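Long-range contacts in signal transduction protein TRAP (Staphylococcus aureus, PDB 4AE5), which probably acts in signal transduction as a major regulator of staphylococcal pathogenesis, its phosphorylated form leading to activation of the agr system and RNAIII synthesis: residues P50-V55 with R107-T112; K57-F62 with G98-Y103; K85-V90 with D137-D142. All blocks are in the same frame, centred on the assembly; numbering follows the deposited sequence.

Contact 1 (P50-V55 with R107-T112); sequences PSIYEV and RPAKGT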
# COMPACT_ATOMS: atom_id res chain seq x y z
N PRO A 50 -11.39 3.51 9.65
CA PRO A 50 -10.37 3.40 8.57
C PRO A 50 -10.71 2.17 7.69
O PRO A 50 -11.61 1.40 8.00
CB PRO A 50 -9.08 3.14 9.35
CG PRO A 50 -9.57 2.47 10.61
CD PRO A 50 -10.78 3.31 10.97
N SER A 51 -9.97 2.00 6.61
CA SER A 51 -10.03 0.81 5.76
C SER A 51 -9.04 -0.07 6.46
O SER A 51 -7.91 0.38 6.65
CB SER A 51 -9.47 1.15 4.39
OG SER A 51 -10.35 2.03 3.69
N ILE A 52 -9.43 -1.30 6.83
CA ILE A 52 -8.52 -2.16 7.59
C ILE A 52 -7.98 -3.29 6.70
O ILE A 52 -8.77 -3.85 5.92
CB ILE A 52 -9.26 -2.79 8.81
CG1 ILE A 52 -9.71 -1.71 9.80
CG2 ILE A 52 -8.35 -3.68 9.59
CD1 ILE A 52 -10.84 -2.13 10.73
N TYR A 53 -6.69 -3.66 6.87
CA TYR A 53 -6.01 -4.79 6.15
C TYR A 53 -5.12 -5.56 7.11
O TYR A 53 -4.50 -4.94 8.01
CB TYR A 53 -5.11 -4.27 5.03
CG TYR A 53 -5.86 -3.52 4.03
CD1 TYR A 53 -6.12 -2.19 4.24
CD2 TYR A 53 -6.29 -4.13 2.85
CE1 TYR A 53 -6.87 -1.48 3.37
CE2 TYR A 53 -7.06 -3.42 1.93
CZ TYR A 53 -7.33 -2.09 2.21
OH TYR A 53 -8.00 -1.29 1.35
N GLU A 54 -5.06 -6.90 6.95
CA GLU A 54 -4.01 -7.68 7.58
C GLU A 54 -2.75 -7.60 6.72
O GLU A 54 -2.85 -7.64 5.48
CB GLU A 54 -4.40 -9.13 7.64
CG GLU A 54 -5.39 -9.51 8.71
CD GLU A 54 -5.41 -11.03 8.89
OE1 GLU A 54 -4.33 -11.61 9.17
OE2 GLU A 54 -6.48 -11.64 8.70
N VAL A 55 -1.59 -7.47 7.38
CA VAL A 55 -0.28 -7.50 6.69
C VAL A 55 0.14 -8.96 6.41
O VAL A 55 0.47 -9.75 7.36
CB VAL A 55 0.79 -6.79 7.52
CG1 VAL A 55 2.12 -6.88 6.77
CG2 VAL A 55 0.38 -5.33 7.72
N ARG A 107 -4.18 -7.91 2.93
CA ARG A 107 -5.45 -8.65 2.79
C ARG A 107 -6.60 -7.87 3.45
O ARG A 107 -6.57 -7.59 4.66
CB ARG A 107 -5.38 -10.03 3.48
CG ARG A 107 -6.74 -10.76 3.42
CD ARG A 107 -6.85 -11.84 4.49
NE ARG A 107 -5.95 -12.94 4.19
CZ ARG A 107 -5.12 -13.50 5.06
NH1 ARG A 107 -5.09 -13.09 6.34
NH2 ARG A 107 -4.36 -14.53 4.69
N PRO A 108 -7.65 -7.56 2.70
CA PRO A 108 -8.66 -6.68 3.31
C PRO A 108 -9.47 -7.37 4.39
O PRO A 108 -9.77 -8.58 4.28
CB PRO A 108 -9.58 -6.30 2.14
CG PRO A 108 -9.39 -7.39 1.10
CD PRO A 108 -8.03 -8.04 1.35
N ALA A 109 -9.83 -6.61 5.43
CA ALA A 109 -10.77 -7.11 6.49
C ALA A 109 -12.19 -7.26 5.91
O ALA A 109 -12.93 -8.22 6.20
CB ALA A 109 -10.74 -6.13 7.67
N LYS A 110 -12.59 -6.32 5.05
CA LYS A 110 -13.89 -6.44 4.39
C LYS A 110 -13.81 -6.46 2.87
O LYS A 110 -13.12 -5.63 2.24
CB LYS A 110 -14.86 -5.36 4.89
N GLY A 111 -14.56 -7.39 2.29
CA GLY A 111 -14.64 -7.53 0.83
C GLY A 111 -13.42 -8.20 0.24
O GLY A 111 -12.67 -8.98 0.90
N THR A 112 -13.19 -7.92 -1.04
CA THR A 112 -12.18 -8.69 -1.74
C THR A 112 -11.18 -7.88 -2.54
O THR A 112 -10.55 -8.43 -3.44
CB THR A 112 -12.81 -9.79 -2.64
OG1 THR A 112 -13.77 -9.19 -3.53
CG2 THR A 112 -13.53 -10.80 -1.76
O HOH W 1 -11.08 -3.87 4.32

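Contact 2 (K57-F62 with G98-Y103); sequences KEIGEF and GGFKSY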
# COMPACT_ATOMS: atom_id res chain seq x y z
N LYS A 57 2.51 -9.92 3.89
CA LYS A 57 3.95 -9.91 3.72
C LYS A 57 4.46 -8.47 3.74
O LYS A 57 3.74 -7.57 3.29
CB LYS A 57 4.35 -10.56 2.37
CG LYS A 57 5.88 -10.76 2.31
CD LYS A 57 6.50 -11.10 0.99
CE LYS A 57 5.88 -12.31 0.32
NZ LYS A 57 6.94 -12.76 -0.64
N GLU A 58 5.70 -8.30 4.21
CA GLU A 58 6.35 -7.00 4.33
C GLU A 58 7.88 -7.11 4.11
O GLU A 58 8.52 -8.17 4.42
CB GLU A 58 6.06 -6.39 5.71
CG GLU A 58 6.45 -7.31 6.88
CD GLU A 58 6.13 -6.69 8.24
OE1 GLU A 58 6.75 -5.67 8.61
OE2 GLU A 58 5.23 -7.20 8.96
N ILE A 59 8.44 -6.03 3.56
CA ILE A 59 9.87 -5.83 3.48
C ILE A 59 10.08 -4.35 3.81
O ILE A 59 9.39 -3.47 3.25
CB ILE A 59 10.38 -6.09 2.03
CG1 ILE A 59 10.06 -7.51 1.56
CG2 ILE A 59 11.79 -5.56 1.83
CD1 ILE A 59 10.14 -7.71 0.06
N GLY A 60 11.03 -4.03 4.68
CA GLY A 60 11.41 -2.60 4.87
C GLY A 60 10.48 -1.77 5.78
O GLY A 60 9.36 -2.18 6.14
N GLU A 61 10.94 -0.59 6.15
CA GLU A 61 10.18 0.27 7.06
C GLU A 61 9.55 1.43 6.31
O GLU A 61 10.09 1.90 5.30
CB GLU A 61 11.07 0.81 8.18
CG GLU A 61 11.82 -0.30 8.90
CD GLU A 61 11.00 -0.90 10.03
OE1 GLU A 61 10.77 -0.19 11.04
OE2 GLU A 61 10.60 -2.09 9.91
N PHE A 62 8.45 1.95 6.85
CA PHE A 62 7.87 3.18 6.28
C PHE A 62 8.68 4.43 6.60
O PHE A 62 9.35 4.48 7.63
CB PHE A 62 6.44 3.39 6.85
CG PHE A 62 5.48 2.35 6.46
CD1 PHE A 62 5.38 1.96 5.13
CD2 PHE A 62 4.63 1.77 7.42
CE1 PHE A 62 4.48 0.98 4.73
CE2 PHE A 62 3.75 0.78 7.02
CZ PHE A 62 3.64 0.40 5.68
N GLY A 98 16.77 -0.40 -8.29
CA GLY A 98 17.19 0.95 -7.91
C GLY A 98 16.08 1.73 -7.23
O GLY A 98 14.90 1.70 -7.64
N GLY A 99 16.40 2.27 -6.06
CA GLY A 99 15.40 3.10 -5.33
C GLY A 99 14.37 2.39 -4.50
O GLY A 99 13.53 3.04 -3.84
N PHE A 100 14.42 1.05 -4.46
CA PHE A 100 13.42 0.32 -3.69
C PHE A 100 13.58 0.60 -2.18
O PHE A 100 14.70 0.52 -1.66
CB PHE A 100 13.55 -1.19 -3.90
CG PHE A 100 12.65 -1.97 -2.98
CD1 PHE A 100 11.38 -2.25 -3.35
CD2 PHE A 100 13.12 -2.43 -1.73
CE1 PHE A 100 10.49 -2.97 -2.53
CE2 PHE A 100 12.27 -3.17 -0.92
CZ PHE A 100 10.97 -3.43 -1.30
N LYS A 101 12.47 0.81 -1.48
CA LYS A 101 12.51 1.05 -0.02
C LYS A 101 11.68 0.01 0.75
O LYS A 101 12.13 -0.54 1.77
CB LYS A 101 12.03 2.49 0.31
CG LYS A 101 12.91 3.61 -0.30
CD LYS A 101 14.41 3.47 0.15
CE LYS A 101 15.30 4.42 -0.64
NZ LYS A 101 16.58 4.81 0.06
N SER A 102 10.44 -0.20 0.34
CA SER A 102 9.54 -1.08 1.06
C SER A 102 8.47 -1.75 0.23
O SER A 102 8.06 -1.30 -0.88
CB SER A 102 8.91 -0.29 2.27
OG SER A 102 8.11 0.76 1.72
N TYR A 103 7.86 -2.76 0.81
CA TYR A 103 6.78 -3.50 0.17
C TYR A 103 5.79 -3.99 1.26
O TYR A 103 6.23 -4.42 2.37
CB TYR A 103 7.36 -4.78 -0.46
CG TYR A 103 6.36 -5.72 -1.03
CD1 TYR A 103 5.56 -5.34 -2.10
CD2 TYR A 103 6.19 -6.99 -0.52
CE1 TYR A 103 4.67 -6.22 -2.72
CE2 TYR A 103 5.27 -7.85 -1.09
CZ TYR A 103 4.53 -7.48 -2.19
OH TYR A 103 3.63 -8.33 -2.79

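Contact 3 (K85-V90 with D137-D142); sequences KKLISV and DHFSKD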
# COMPACT_ATOMS: atom_id res chain seq x y z
N LYS A 85 -2.14 -16.44 -2.72
CA LYS A 85 -1.00 -17.35 -2.90
C LYS A 85 -0.03 -16.95 -4.05
O LYS A 85 1.22 -17.05 -3.98
CB LYS A 85 -1.55 -18.74 -3.19
CG LYS A 85 -0.49 -19.80 -3.11
CD LYS A 85 -1.06 -21.23 -3.22
CE LYS A 85 0.05 -22.09 -3.80
NZ LYS A 85 -0.10 -22.28 -5.28
N LYS A 86 -0.64 -16.50 -5.14
CA LYS A 86 0.13 -16.02 -6.20
C LYS A 86 1.03 -14.85 -5.80
O LYS A 86 2.20 -14.88 -6.13
CB LYS A 86 -0.76 -15.64 -7.35
CG LYS A 86 -0.04 -14.89 -8.44
CD LYS A 86 -0.29 -15.57 -9.74
CE LYS A 86 0.46 -16.88 -9.78
NZ LYS A 86 1.66 -16.87 -10.65
N LEU A 87 0.44 -13.82 -5.16
CA LEU A 87 1.14 -12.57 -4.82
C LEU A 87 2.26 -12.96 -3.80
O LEU A 87 3.43 -12.67 -3.99
CB LEU A 87 0.14 -11.53 -4.29
CG LEU A 87 -0.69 -10.89 -5.46
CD1 LEU A 87 -1.73 -9.89 -4.95
CD2 LEU A 87 0.24 -10.16 -6.44
N ILE A 88 1.89 -13.74 -2.81
CA ILE A 88 2.89 -14.46 -1.95
C ILE A 88 4.16 -15.06 -2.59
O ILE A 88 5.29 -14.82 -2.12
CB ILE A 88 2.09 -15.44 -1.02
CG1 ILE A 88 1.60 -14.56 0.05
CG2 ILE A 88 2.94 -16.49 -0.34
CD1 ILE A 88 2.81 -14.00 0.74
N SER A 89 3.99 -15.83 -3.66
CA SER A 89 5.06 -16.52 -4.28
C SER A 89 5.93 -15.68 -5.24
O SER A 89 6.86 -16.23 -5.78
CB SER A 89 4.56 -17.80 -4.95
OG SER A 89 4.20 -18.78 -3.95
N VAL A 90 5.66 -14.40 -5.42
CA VAL A 90 6.48 -13.61 -6.33
C VAL A 90 7.92 -13.46 -5.90
O VAL A 90 8.16 -13.17 -4.77
CB VAL A 90 5.92 -12.20 -6.55
CG1 VAL A 90 6.87 -11.40 -7.38
CG2 VAL A 90 4.58 -12.27 -7.21
N ASP A 137 5.04 -8.75 -15.15
CA ASP A 137 4.62 -10.12 -15.23
C ASP A 137 3.93 -10.59 -13.94
O ASP A 137 3.40 -11.76 -13.88
CB ASP A 137 5.79 -11.03 -15.58
CG ASP A 137 6.29 -10.85 -17.00
OD1 ASP A 137 5.58 -10.36 -17.91
OD2 ASP A 137 7.46 -11.18 -17.24
N HIS A 138 4.01 -9.76 -12.89
CA HIS A 138 3.48 -10.14 -11.55
C HIS A 138 2.41 -9.24 -10.91
O HIS A 138 1.54 -9.76 -10.18
CB HIS A 138 4.64 -10.41 -10.58
CG HIS A 138 5.63 -11.36 -11.12
ND1 HIS A 138 5.43 -12.69 -11.14
CD2 HIS A 138 6.84 -11.14 -11.75
CE1 HIS A 138 6.47 -13.28 -11.74
NE2 HIS A 138 7.32 -12.34 -12.12
N PHE A 139 2.48 -7.92 -11.13
CA PHE A 139 1.72 -6.95 -10.32
C PHE A 139 0.82 -6.08 -11.21
O PHE A 139 0.05 -5.22 -10.67
CB PHE A 139 2.64 -6.04 -9.46
CG PHE A 139 3.48 -6.79 -8.43
CD1 PHE A 139 2.85 -7.47 -7.38
CD2 PHE A 139 4.86 -6.84 -8.53
CE1 PHE A 139 3.61 -8.13 -6.43
CE2 PHE A 139 5.64 -7.54 -7.61
CZ PHE A 139 5.01 -8.22 -6.57
N SER A 140 0.96 -6.21 -12.54
CA SER A 140 0.15 -5.37 -13.48
C SER A 140 -1.31 -5.85 -13.55
O SER A 140 -1.61 -7.00 -13.20
CB SER A 140 0.66 -5.42 -14.91
OG SER A 140 0.67 -6.78 -15.38
N LYS A 141 -2.13 -5.00 -14.15
CA LYS A 141 -3.50 -5.34 -14.48
C LYS A 141 -3.56 -6.61 -15.31
O LYS A 141 -4.32 -7.53 -14.94
CB LYS A 141 -4.13 -4.19 -15.29
CG LYS A 141 -5.65 -4.23 -15.34
CD LYS A 141 -6.29 -3.17 -16.29
CE LYS A 141 -7.80 -3.36 -16.18
NZ LYS A 141 -8.64 -2.25 -16.72
N ASP A 142 -2.76 -6.67 -16.39
CA ASP A 142 -2.68 -7.84 -17.25
C ASP A 142 -2.31 -9.09 -16.43
O ASP A 142 -3.01 -10.10 -16.51
CB ASP A 142 -1.69 -7.64 -18.41
CG ASP A 142 -2.32 -6.80 -19.59
OD1 ASP A 142 -3.53 -6.48 -19.54
OD2 ASP A 142 -1.64 -6.46 -20.56

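Contact 1 (P50-V55 with R107-T112)
Glu-54 and Arg-107 lie side by side and point the same way from one face of the sheet, a hydrogen-bonded antiparallel pair whose backbones exchange two bonds, Glu-54 N to Arg-107 O at 2.8 Å and Arg-107 N to Glu-54 O at 2.9 Å. The arginine, CG anti to its backbone N (chi1 176°), runs out and bends at chi3. Its NH1 alone faces the carboxylate, in a salt bridge to Glu-54 OE2 at 3.1 Å with Glu-54 OE1 at 3.3 Å, the two planes 71° apart; NH2 has a second acid partner, Glu-84. On the other face the Tyr-53 ring crosses Pro-108 obliquely, CE2 lying 3.8 Å from Pro-108 CB. Past the last bridge, Ala-109 N still bonds Ile-52 O at 3.0 Å, almost straight at the hydrogen but from above the carbonyl plane. A water donates to the same Ile-52 O and accepts from Lys-110 N, while Ala-109 CB packs on Ile-52 CB. Strand 3-9 flanks the far side of 51-55. This is antiparallel strand pairing with alternating side-chain faces, at the end of strand 100-108 in the closed barrel, a water joining strand 51-59 to the turn that follows.

Contact 2 (K57-F62 with G98-Y103)
Strands 51-59 and 100-108 of the antiparallel barrel meet here at the end of their pairing, next to a classic beta bulge in which Lys-101 and Ser-102 both face Gly-119. The segments 57-59 and 100-103 of these strands run antiparallel, their directions 159° apart. Ile-59 and Tyr-103 form the hydrogen-bonded pair: Ile-59 N reaches Tyr-103 O at 3.0 Å, in the carbonyl plane and on a lone pair, and Tyr-103 N returns the bond to Ile-59 O at the same 3.0 Å. Both carbonyl oxygens also receive a CA-H contact, from Glu-58 CA and Ser-102 CA respectively.

On the face shared by this pair, Ile-59 is the hub. Its CG2, anti to the backbone N, comes up at the edge of the Phe-100 ring, 3.7 Å from CE2, the two side chains crossing at about a right angle. The other branch sends CD1 obliquely to Tyr-103, 4.1 Å from CD2. Tyr-103, with CG anti to its backbone N (chi1 174°), swings its ring along to Lys-57, whose CD touches CE2 at the ring edge, 4.0 Å away; the lysine then bends at chi3 and its NZ bonds Ile-88 O. Ser-102 N lies over one face of the Phe-100 ring, offset toward the rim. Gly-60, with positive phi (80°), turns the chain out of the strand, and Lys-101 O occupies the place where a CB would point.

Around the pair, Tyr-103 meets Phe-94 edge to face and Phe-118 with the rings inclined, and touches Phe-139 in the loop before helix 141-144, while the salt bridge of Glu-58 to Lys-2 lies toward the N-terminal strand 3-9. Strand 114-120 borders 100-103 through the bulge, and the end of helix 80-88 receives Lys-57.

Contact 3 (K85-V90 with D137-D142)
Val-90 has CG1 anti to its backbone N (chi1 174°) and CG2 beside it, which spreads both methyls toward the loop 137-140. There His-138 and Phe-139 each hold CG anti to the carbonyl carbon, beside the backbone N. CG1 sits over one face of the imidazole, 4.3 Å from its centroid and 26° off the normal, a CH-pi contact; CG2 settles against the root of the same side chain, 3.8 Å from His-138 CB. The same CG1 also meets Phe-139 CZ at 3.8 Å, the two side chains reaching toward each other tip to tip, so that one methyl touches both rings. Leu-87, a turn earlier, crosses Phe-139 obliquely and lays CD2 3.9 Å from both CD1 and CE1. The contact rests on van der Waals and CH-pi packing, with no polar bond between the two segments. Beyond the loop, Ser-140 is the N-cap of the next helix, its OG bonded to Ala-143 N. The last turn of helix 80-88 and Val-90 just after it thus pack on the loop before helix 141-144, and both parts rest on strand 100-108, Leu-87 on Leu-105 and Phe-139 on Tyr-103, consistent with the helix-on-sheet packing of an ABM-type alpha+beta domain.

In the fold
Contacts 1 and 2 join the same two strands, 51-59 and 100-108, at places about 20 Å apart between centres and on opposite sides of the chain's centre. Both rest on backbone hydrogen bonds, but contact 1 is a surface contact that adds a salt bridge and a water, whereas contact 2 is partly buried and adds aromatic and aliphatic packing. Contact 3 is buried and built from side chains alone, tying helix 80-88 to the loop before helix 141-144. It touches contact 2 through Lys-57 NZ and Ile-88 O at 3.0 Å, and by packing where Tyr-103 OH lies against Phe-139 CE1. Contact 1 stays clear of contact 3, nearest atoms about 8 Å apart.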